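Side-chain contacts in concanavalin B (Canavalia ensiformis, PDB 6CAF), which may act as a carbohydrate-binding seed protein and belongs to glycosyl hydrolase family 18, which includes plant chitinases such as hevamine: residues E195-D198 and N199-Q202; C219-T223 and G224-R228; G262-P265 and P266-I270; Q272-P275 and Y276-D279. All blocks are in the same frame, centred on the assembly; numbering follows the deposited sequence. Where two conformers were deposited one is given.

Contact 1. Residues E195-D198 and N199-Q202; sequences EYLD and NAIQ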
loop_
_atom_site.group_PDB
_atom_site.type_symbol
_atom_site.label_atom_id
_atom_site.label_comp_id
_atom_site.label_asym_id
_atom_site.label_seq_id
_atom_site.Cartn_x
_atom_site.Cartn_y
_atom_site.Cartn_z
ATOM N N GLU A 195 -14.313 2.863 7.881
ATOM C CA GLU A 195 -14.467 3.109 9.326
ATOM C C GLU A 195 -13.272 3.783 9.968
ATOM O O GLU A 195 -13.422 4.507 10.951
ATOM C CB GLU A 195 -14.728 1.775 10.050
ATOM C CG GLU A 195 -14.275 1.685 11.509
ATOM C CD GLU A 195 -14.766 0.428 12.223
ATOM O OE1 GLU A 195 -14.785 -0.662 11.590
ATOM O OE2 GLU A 195 -15.135 0.535 13.427
ATOM N N TYR A 196 -12.086 3.543 9.428
ATOM C CA TYR A 196 -10.874 4.065 10.030
ATOM C C TYR A 196 -10.260 5.238 9.303
ATOM O O TYR A 196 -9.680 6.124 9.934
ATOM C CB TYR A 196 -9.831 2.956 10.188
ATOM C CG TYR A 196 -10.334 1.808 10.977
ATOM C CD1 TYR A 196 -10.672 1.966 12.308
ATOM C CD2 TYR A 196 -10.441 0.542 10.414
ATOM C CE1 TYR A 196 -11.154 0.902 13.057
ATOM C CE2 TYR A 196 -10.919 -0.532 11.145
ATOM C CZ TYR A 196 -11.267 -0.344 12.473
ATOM O OH TYR A 196 -11.705 -1.396 13.228
ATOM N N LEU A 197 -10.373 5.232 7.970
ATOM C CA LEU A 197 -9.647 6.165 7.148
ATOM C C LEU A 197 -10.510 7.233 6.503
ATOM O O LEU A 197 -9.967 8.073 5.783
ATOM C CB LEU A 197 -8.870 5.405 6.071
ATOM C CG LEU A 197 -7.615 4.685 6.561
ATOM C CD1 LEU A 197 -7.143 3.681 5.518
ATOM C CD2 LEU A 197 -6.544 5.700 6.895
ATOM N N ASP A 198 -11.822 7.259 6.724
ATOM C CA ASP A 198 -12.620 8.243 6.004
ATOM C C ASP A 198 -12.178 9.678 6.268
ATOM O O ASP A 198 -12.047 10.468 5.338
ATOM C CB ASP A 198 -14.114 8.114 6.236
ATOM C CG ASP A 198 -14.935 8.894 5.190
ATOM O OD1 ASP A 198 -14.732 8.693 3.984
ATOM O OD2 ASP A 198 -15.762 9.719 5.599
ATOM N N ASN A 199 -11.984 10.041 7.538
ATOM C CA ASN A 199 -11.581 11.427 7.810
ATOM C C ASN A 199 -10.242 11.736 7.137
ATOM O O ASN A 199 -10.055 12.822 6.565
ATOM C CB ASN A 199 -11.484 11.715 9.299
ATOM C CG ASN A 199 -12.813 11.880 9.942
ATOM O OD1 ASN A 199 -13.815 12.115 9.302
ATOM N ND2 ASN A 199 -12.800 11.850 11.249
ATOM N N ALA A 200 -9.295 10.803 7.214
ATOM C CA ALA A 200 -8.025 11.036 6.533
ATOM C C ALA A 200 -8.231 11.209 5.024
ATOM O O ALA A 200 -7.652 12.113 4.405
ATOM C CB ALA A 200 -7.057 9.909 6.843
ATOM N N ILE A 201 -9.024 10.343 4.419
ATOM C CA ILE A 201 -9.213 10.425 2.980
ATOM C C ILE A 201 -9.896 11.739 2.590
ATOM O O ILE A 201 -9.552 12.332 1.556
ATOM C CB ILE A 201 -9.947 9.191 2.456
ATOM C CG1 ILE A 201 -9.047 7.983 2.647
ATOM C CG2 ILE A 201 -10.295 9.376 0.991
ATOM C CD1 ILE A 201 -9.738 6.648 2.407
ATOM N N GLN A 202 -10.788 12.218 3.431
ATOM C CA GLN A 202 -11.494 13.458 3.149
ATOM C C GLN A 202 -10.594 14.688 3.210
ATOM O O GLN A 202 -10.999 15.744 2.724
ATOM C CB GLN A 202 -12.686 13.603 4.070
ATOM C CG GLN A 202 -13.814 12.630 3.722
ATOM C CD GLN A 202 -14.371 12.878 2.332
ATOM O OE1 GLN A 202 -14.820 13.972 2.049
ATOM N NE2 GLN A 202 -14.316 11.872 1.462
HETATM O O HOH W 1 -9.292 8.805 9.338
HETATM O O HOH W 2 -13.355 9.462 1.946
HETATM O O HOH W 3 -15.271 11.906 7.174
#
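The carboxylate of D198 and the amide of Q202 stand one helical turn apart with their planes inclined by 32°. Upstream, E195 CG sits 3.5 Å above the centre of the Y196 ring. What touches between D198 and Q202 is the aliphatic link: Q202 CG lies 4.0 Å from D198 OD2. The Q202 chain bends at chi2 (-62°), which leaves NE2 near the carboxylate, and a water joins the two groups, 2.6 Å from D198 OD1 and accepting from NE2. NE2 also makes a weak bond to S239 O. A second water donates to D198 OD2 and to N199 OD1. The apolar side is sparser: L197 CB meets I201 CD1 at 4.0 Å, and L197 CD2 faces A200 CB. Two i to i+4 bonds carry the backbone: I201 N to L197 O at 2.8 Å, nearly straight at 165°, and Q202 N to D198 O. A water links Y196 O to A200 N, and D194 OD2 accepts from Y196 N and L197 N. This is a single-turn helix with its lead-in, hydrated on its polar face and buried on its apolar one, between strands 183-186 and 208-212 of the (βα)8 barrel.

Contact 2. Residues C219-T223 and G224-R228; sequences CQYST and GNIQR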
loop_
_atom_site.group_PDB
_atom_site.type_symbol
_atom_site.label_atom_id
_atom_site.label_comp_id
_atom_site.label_asym_id
_atom_site.label_seq_id
_atom_site.Cartn_x
_atom_site.Cartn_y
_atom_site.Cartn_z
ATOM N N CYS A 219 -18.706 -5.761 -1.605
ATOM C CA CYS A 219 -18.026 -4.920 -2.573
ATOM C C CYS A 219 -16.960 -5.621 -3.388
ATOM O O CYS A 219 -16.263 -4.969 -4.159
ATOM C CB CYS A 219 -17.413 -3.674 -1.906
ATOM S SG CYS A 219 -16.638 -3.798 -0.272
ATOM N N GLN A 220 -16.827 -6.929 -3.248
ATOM C CA GLN A 220 -15.785 -7.638 -3.955
ATOM C C GLN A 220 -16.329 -8.387 -5.168
ATOM O O GLN A 220 -17.538 -8.591 -5.331
ATOM C CB GLN A 220 -15.054 -8.595 -3.016
ATOM C CG GLN A 220 -15.874 -9.840 -2.673
ATOM C CD GLN A 220 -15.353 -10.538 -1.433
ATOM O OE1 GLN A 220 -14.392 -10.091 -0.797
ATOM N NE2 GLN A 220 -16.021 -11.612 -1.052
ATOM N N TYR A 221 -15.413 -8.773 -6.045
ATOM C CA TYR A 221 -15.752 -9.635 -7.158
ATOM C C TYR A 221 -16.177 -11.015 -6.699
ATOM O O TYR A 221 -15.625 -11.544 -5.726
ATOM C CB TYR A 221 -14.499 -9.816 -7.998
ATOM C CG TYR A 221 -14.616 -10.781 -9.166
ATOM C CD1 TYR A 221 -15.181 -10.394 -10.384
ATOM C CD2 TYR A 221 -14.164 -12.074 -9.058
ATOM C CE1 TYR A 221 -15.281 -11.271 -11.451
ATOM C CE2 TYR A 221 -14.252 -12.959 -10.123
ATOM C CZ TYR A 221 -14.832 -12.560 -11.312
ATOM O OH TYR A 221 -14.947 -13.445 -12.352
ATOM N N SER A 222 -17.076 -11.635 -7.458
ATOM C CA SER A 222 -17.247 -13.093 -7.390
ATOM C C SER A 222 -17.519 -13.589 -8.782
ATOM O O SER A 222 -17.877 -12.817 -9.660
ATOM C CB SER A 222 -18.348 -13.508 -6.407
ATOM O OG SER A 222 -19.615 -13.041 -6.814
ATOM N N THR A 223 -17.291 -14.883 -8.996
ATOM C CA THR A 223 -17.376 -15.440 -10.344
ATOM C C THR A 223 -18.689 -15.060 -10.998
ATOM O O THR A 223 -19.745 -15.283 -10.428
ATOM C CB THR A 223 -17.238 -16.969 -10.326
ATOM O OG1 THR A 223 -16.062 -17.323 -9.596
ATOM C CG2 THR A 223 -17.128 -17.504 -11.744
ATOM N N GLY A 224 -18.609 -14.453 -12.184
ATOM C CA GLY A 224 -19.798 -14.058 -12.944
ATOM C C GLY A 224 -20.560 -12.850 -12.421
ATOM O O GLY A 224 -21.656 -12.540 -12.917
ATOM N N ASN A 225 -19.996 -12.169 -11.422
ATOM C CA ASN A 225 -20.686 -11.032 -10.866
ATOM C C ASN A 225 -19.745 -9.892 -10.573
ATOM O O ASN A 225 -19.035 -9.896 -9.578
ATOM C CB ASN A 225 -21.486 -11.421 -9.624
ATOM C CG ASN A 225 -22.448 -10.322 -9.186
ATOM O OD1 ASN A 225 -22.556 -9.260 -9.834
ATOM N ND2 ASN A 225 -23.166 -10.568 -8.097
ATOM N N ILE A 226 -19.790 -8.898 -11.437
ATOM C CA ILE A 226 -18.971 -7.732 -11.279
ATOM C C ILE A 226 -19.744 -6.552 -10.761
ATOM O O ILE A 226 -19.181 -5.476 -10.594
ATOM C CB ILE A 226 -18.241 -7.314 -12.563
ATOM C CG1 ILE A 226 -19.189 -6.814 -13.644
ATOM C CG2 ILE A 226 -17.393 -8.442 -13.095
ATOM C CD1 ILE A 226 -18.498 -5.882 -14.614
ATOM N N GLN A 227 -21.039 -6.715 -10.469
ATOM C CA GLN A 227 -21.817 -5.519 -10.145
ATOM C C GLN A 227 -21.395 -4.871 -8.840
ATOM O O GLN A 227 -21.360 -3.634 -8.742
ATOM C CB GLN A 227 -23.296 -5.828 -10.139
ATOM C CG GLN A 227 -23.826 -5.977 -11.569
ATOM C CD GLN A 227 -23.715 -4.651 -12.334
ATOM O OE1 GLN A 227 -24.020 -3.582 -11.763
ATOM N NE2 GLN A 227 -23.168 -4.686 -13.557
ATOM N N ARG A 228 -21.096 -5.685 -7.823
ATOM C CA ARG A 228 -20.744 -5.106 -6.530
ATOM C C ARG A 228 -19.401 -4.390 -6.573
ATOM O O ARG A 228 -19.252 -3.313 -6.005
ATOM C CB ARG A 228 -20.794 -6.155 -5.431
ATOM C CG ARG A 228 -22.214 -6.561 -5.065
ATOM C CD ARG A 228 -22.265 -7.942 -4.434
ATOM N NE ARG A 228 -23.588 -8.269 -3.898
ATOM C CZ ARG A 228 -24.626 -8.669 -4.632
ATOM N NH1 ARG A 228 -25.762 -8.963 -4.023
ATOM N NH2 ARG A 228 -24.549 -8.777 -5.958
HETATM O O HOH W 4 -18.797 -7.827 -7.736
#
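Apolar contact between Y221 and I226 fills one side of this tight reversal. I226 CG2 approaches the edge of the tyrosine ring close to its plane, 3.9 Å from Y221 CE1. With CG anti to the backbone N (chi1 176°), the ring reaches on to V273 and A268, and its OH is hydrogen-bonded to Q272 OE1. In the first turn of helix 227-239, R228 CB rests 4.1 Å from Q220 O.

Backbone bonds form the turn itself. S222 to N225 is a type II beta turn, closed by N225 N donating to S222 O at 2.8 Å; the return bond, S222 N to N225 O, is straight but weak at 3.4 Å. G224 takes the third position with positive phi, 74°, as this turn favours. A water donates to Q220 O and, at 2.8 Å, to N225 O, extending the pairing beyond the single bridge.

Within the two segments, the side-chain hydrogen bond is that of N225. Its OD1 accepts from Q227 N at 3.0 Å, a capping bond ahead of helix 227-239, with the donor 36° out of the carbonyl plane. Q220 looks elsewhere, to D216 and G260, and C219 is tied to C190 by a disulfide. The chemistry implies a turn held chiefly by main-chain atoms and water, with Y221 packed inward and N225 capping the turn into the helix.

Contact 3. Residues G262-P265 and P266-I270; sequences GYIP and PSALI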
loop_
_atom_site.group_PDB
_atom_site.type_symbol
_atom_site.label_atom_id
_atom_site.label_comp_id
_atom_site.label_asym_id
_atom_site.label_seq_id
_atom_site.Cartn_x
_atom_site.Cartn_y
_atom_site.Cartn_z
ATOM N N GLY A 262 -12.980 -12.548 -2.875
ATOM C CA GLY A 262 -12.520 -11.415 -3.629
ATOM C C GLY A 262 -11.433 -11.693 -4.646
ATOM O O GLY A 262 -11.072 -10.819 -5.405
ATOM N N TYR A 263 -10.879 -12.897 -4.674
ATOM C CA TYR A 263 -9.890 -13.195 -5.691
ATOM C C TYR A 263 -10.471 -13.079 -7.089
ATOM O O TYR A 263 -11.553 -13.607 -7.385
ATOM C CB TYR A 263 -9.312 -14.613 -5.475
ATOM C CG TYR A 263 -8.326 -15.046 -6.538
ATOM C CD1 TYR A 263 -7.042 -14.556 -6.556
ATOM C CD2 TYR A 263 -8.708 -15.885 -7.570
ATOM C CE1 TYR A 263 -6.152 -14.928 -7.527
ATOM C CE2 TYR A 263 -7.826 -16.248 -8.555
ATOM C CZ TYR A 263 -6.537 -15.770 -8.518
ATOM O OH TYR A 263 -5.643 -16.124 -9.507
ATOM N N ILE A 264 -9.722 -12.409 -7.961
ATOM C CA ILE A 264 -10.127 -12.221 -9.334
ATOM C C ILE A 264 -9.081 -12.872 -10.237
ATOM O O ILE A 264 -7.944 -12.441 -10.304
ATOM C CB ILE A 264 -10.250 -10.717 -9.732
ATOM C CG1 ILE A 264 -11.009 -9.909 -8.687
ATOM C CG2 ILE A 264 -10.903 -10.634 -11.098
ATOM C CD1 ILE A 264 -11.255 -8.482 -9.046
ATOM N N PRO A 265 -9.449 -13.932 -10.935
ATOM C CA PRO A 265 -8.469 -14.485 -11.848
ATOM C C PRO A 265 -7.959 -13.458 -12.829
ATOM O O PRO A 265 -8.736 -12.609 -13.285
ATOM C CB PRO A 265 -9.248 -15.589 -12.564
ATOM C CG PRO A 265 -10.329 -15.988 -11.609
ATOM C CD PRO A 265 -10.705 -14.696 -10.933
ATOM N N PRO A 266 -6.646 -13.511 -13.151
ATOM C CA PRO A 266 -6.121 -12.476 -14.037
ATOM C C PRO A 266 -6.903 -12.278 -15.332
ATOM O O PRO A 266 -7.123 -11.126 -15.748
ATOM C CB PRO A 266 -4.692 -12.939 -14.308
ATOM C CG PRO A 266 -4.312 -13.619 -13.027
ATOM C CD PRO A 266 -5.567 -14.317 -12.547
ATOM N N SER A 267 -7.333 -13.367 -15.980
ATOM C CA SER A 267 -8.064 -13.174 -17.240
ATOM C C SER A 267 -9.400 -12.443 -17.000
ATOM O O SER A 267 -9.870 -11.652 -17.841
ATOM C CB SER A 267 -8.315 -14.511 -17.914
ATOM O OG SER A 267 -9.213 -15.297 -17.149
ATOM N N ALA A 268 -10.020 -12.711 -15.849
ATOM C CA ALA A 268 -11.274 -12.027 -15.502
ATOM C C ALA A 268 -11.018 -10.566 -15.154
ATOM O O ALA A 268 -11.814 -9.684 -15.481
ATOM C CB ALA A 268 -11.958 -12.708 -14.345
ATOM N N LEU A 269 -9.912 -10.299 -14.480
ATOM C CA LEU A 269 -9.598 -8.910 -14.144
ATOM C C LEU A 269 -9.468 -8.096 -15.432
ATOM O O LEU A 269 -10.072 -7.015 -15.593
ATOM C CB LEU A 269 -8.314 -8.844 -13.321
ATOM C CG LEU A 269 -7.881 -7.431 -12.930
ATOM C CD1 LEU A 269 -8.914 -6.772 -12.049
ATOM C CD2 LEU A 269 -6.528 -7.432 -12.241
ATOM N N ILE A 270 -8.705 -8.619 -16.379
ATOM C CA ILE A 270 -8.434 -7.905 -17.615
ATOM C C ILE A 270 -9.649 -7.805 -18.520
ATOM O O ILE A 270 -9.927 -6.767 -19.106
ATOM C CB ILE A 270 -7.304 -8.592 -18.373
ATOM C CG1 ILE A 270 -6.010 -8.432 -17.589
ATOM C CG2 ILE A 270 -7.182 -8.080 -19.809
ATOM C CD1 ILE A 270 -5.507 -7.010 -17.523
#
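I264 is the apolar centre, pressing its CG2 methyl against the first turn of the helix: L269 CB lies 3.9 Å and A268 CB 4.0 Å from it. That methyl is anti to the backbone N while CG1 takes the other branch (chi1 -46°), an orientation that brings I264 CG2 within 3.5 Å of L269 N. The I264 and L269 side chains cross at about a right angle, and their CD1 methyls meet at the far end.

Around this core the two prolines add a rigid apolar shoulder. P265 CD lies 4.1 Å from A268 CB, and P265 CB packs on P266 CD. Farther out, the hydroxyl of Y263 comes 3.5 Å from P266 CD, with the tyrosine ring set obliquely to the proline.

At the polar edge P265 is the N-cap residue, and its carbonyl works as the first acceptor of the helix. L269 N donates to P265 O at 2.9 Å and 157°, in line with the carbonyl; A268 N adds a weak, strongly bent bond to the same oxygen. One residue on, I270 N donates to P266 O. P266, at the first helical position, has no N-H to satisfy, which suits the start of a helix.

Beyond the two segments, I264 and L269 lean on L251 of strand 247-252, P266 packs on Y300 and I304 of helix 300-308, I264 O is hydrogen-bonded to Y300 OH, and A268 meets Y221 of the loop ahead of helix 227-239.

Contact 4. Residues Q272-P275 and Y276-D279; sequences QVLP and YLPD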
loop_
_atom_site.group_PDB
_atom_site.type_symbol
_atom_site.label_atom_id
_atom_site.label_comp_id
_atom_site.label_asym_id
_atom_site.label_seq_id
_atom_site.Cartn_x
_atom_site.Cartn_y
_atom_site.Cartn_z
ATOM N N GLN A 272 -13.123 -8.882 -17.770
ATOM C CA GLN A 272 -14.450 -8.749 -17.160
ATOM C C GLN A 272 -14.581 -7.561 -16.234
ATOM O O GLN A 272 -15.692 -7.133 -15.982
ATOM C CB GLN A 272 -14.825 -9.985 -16.312
ATOM C CG GLN A 272 -14.926 -11.312 -17.039
ATOM C CD GLN A 272 -15.256 -12.472 -16.101
ATOM O OE1 GLN A 272 -15.882 -12.304 -15.033
ATOM N NE2 GLN A 272 -14.820 -13.659 -16.487
ATOM N N VAL A 273 -13.468 -7.105 -15.639
ATOM C CA VAL A 273 -13.542 -6.095 -14.594
ATOM C C VAL A 273 -13.002 -4.748 -15.047
ATOM O O VAL A 273 -13.762 -3.773 -15.142
ATOM C CB VAL A 273 -12.831 -6.571 -13.311
ATOM C CG1 VAL A 273 -12.853 -5.482 -12.241
ATOM C CG2 VAL A 273 -13.480 -7.851 -12.806
ATOM N N LEU A 274 -11.718 -4.676 -15.376
ATOM C CA LEU A 274 -11.126 -3.400 -15.682
ATOM C C LEU A 274 -11.841 -2.583 -16.766
ATOM O O LEU A 274 -11.981 -1.360 -16.609
ATOM C CB LEU A 274 -9.639 -3.549 -16.008
ATOM C CG LEU A 274 -8.725 -4.062 -14.893
ATOM C CD1 LEU A 274 -7.295 -4.147 -15.389
ATOM C CD2 LEU A 274 -8.801 -3.210 -13.635
ATOM N N PRO A 275 -12.272 -3.229 -17.867
ATOM C CA PRO A 275 -12.885 -2.408 -18.912
ATOM C C PRO A 275 -14.137 -1.673 -18.480
ATOM O O PRO A 275 -14.557 -0.711 -19.136
ATOM C CB PRO A 275 -13.216 -3.421 -20.021
ATOM C CG PRO A 275 -12.243 -4.541 -19.776
ATOM C CD PRO A 275 -12.154 -4.624 -18.286
ATOM N N TYR A 276 -14.715 -2.135 -17.386
ATOM C CA TYR A 276 -16.010 -1.695 -16.959
ATOM C C TYR A 276 -15.994 -0.835 -15.710
ATOM O O TYR A 276 -17.028 -0.571 -15.128
ATOM C CB TYR A 276 -16.913 -2.910 -16.781
ATOM C CG TYR A 276 -17.104 -3.650 -18.055
ATOM C CD1 TYR A 276 -17.729 -3.053 -19.100
ATOM C CD2 TYR A 276 -16.587 -4.927 -18.242
ATOM C CE1 TYR A 276 -17.916 -3.725 -20.294
ATOM C CE2 TYR A 276 -16.734 -5.592 -19.438
ATOM C CZ TYR A 276 -17.399 -4.972 -20.471
ATOM O OH TYR A 276 -17.573 -5.607 -21.671
ATOM N N LEU A 277 -14.820 -0.405 -15.290
ATOM C CA LEU A 277 -14.748 0.477 -14.127
ATOM C C LEU A 277 -15.136 1.891 -14.518
ATOM O O LEU A 277 -14.548 2.451 -15.440
ATOM C CB LEU A 277 -13.325 0.498 -13.586
ATOM C CG LEU A 277 -12.816 -0.822 -13.028
ATOM C CD1 LEU A 277 -11.381 -0.661 -12.598
ATOM C CD2 LEU A 277 -13.696 -1.368 -11.919
ATOM N N PRO A 278 -16.107 2.495 -13.806
ATOM C CA PRO A 278 -16.429 3.878 -14.148
ATOM C C PRO A 278 -15.250 4.828 -14.052
ATOM O O PRO A 278 -14.469 4.749 -13.124
ATOM C CB PRO A 278 -17.519 4.235 -13.139
ATOM C CG PRO A 278 -18.224 2.951 -12.899
ATOM C CD PRO A 278 -17.135 1.897 -12.935
ATOM N N ASP A 279 -15.147 5.736 -15.016
ATOM C CA ASP A 279 -14.050 6.696 -15.070
ATOM C C ASP A 279 -12.676 6.026 -15.119
ATOM O O ASP A 279 -11.664 6.604 -14.717
ATOM C CB ASP A 279 -14.136 7.746 -13.953
ATOM C CG ASP A 279 -15.301 8.694 -14.117
ATOM O OD1 ASP A 279 -15.704 8.963 -15.262
ATOM O OD2 ASP A 279 -15.785 9.182 -13.095
HETATM O O HOH W 5 -15.070 1.911 -18.086
#
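Y276 N and L277 N donate to V273 O (2.9 Å) and L274 O (3.3 Å), two i to i+3 bonds that tighten the helix end into a 3-10 turn, the donor in each standing well out of the carbonyl plane.

The Y276 ring folds back over the chain that precedes it, its CG anti to the carbonyl carbon (chi1 -62°). P275 CB lies over one face in a CH-pi contact, 4.2 Å from the ring centroid and 14° off the normal. At the ring edge, near its plane, Q272 O lies 3.3 Å from Y276 CD2. Proline and main chain thus probably limit the rotation of the ring, from its face and from its rim.

L277 turns inward instead. Its CD1 meets L274 CD2 at 3.8 Å, the two leucines lying side by side and pointing the same way, while CD2 approaches V273 CG1 at 4.2 Å. L249 of strand 247-252 touches both leucines, and W233 of helix 227-239 packs on L277 and donates from NE1 to P278 O. A water donating to P275 O and to L277 O (2.8 Å) bridges the turn as the chain leaves it.

P275 has no N-H to continue the helical bonding. A 3-10 end of this kind, apolar on the inner side and with an exposed aromatic outside, closes the barrel helix 266-273 before the chain passes through the short helix 280-283 to strand 284-290.

In the fold
All four contacts are local and partly buried: contact 1 takes in the whole short helix 198-202, contacts 2 and 3 helix starts and contact 4 a helix end. Contact 1 lies nearest the chain centre (about 15 Å, centre to centre), contact 2 farthest (about 22 Å). Contact 1 stands apart and is the most hydrated at its side chains. Contacts 2, 3 and 4 form one cluster, where Y221 of contact 2 joins the other two. Contacts 3 and 4 share helix 266-273, and L269 O probably accepts from L274 N between them. Asparagine capping marks contact 2, a proline at the N-cap position, with main-chain bonds alone, contact 3, and proline on an aromatic face contact 4.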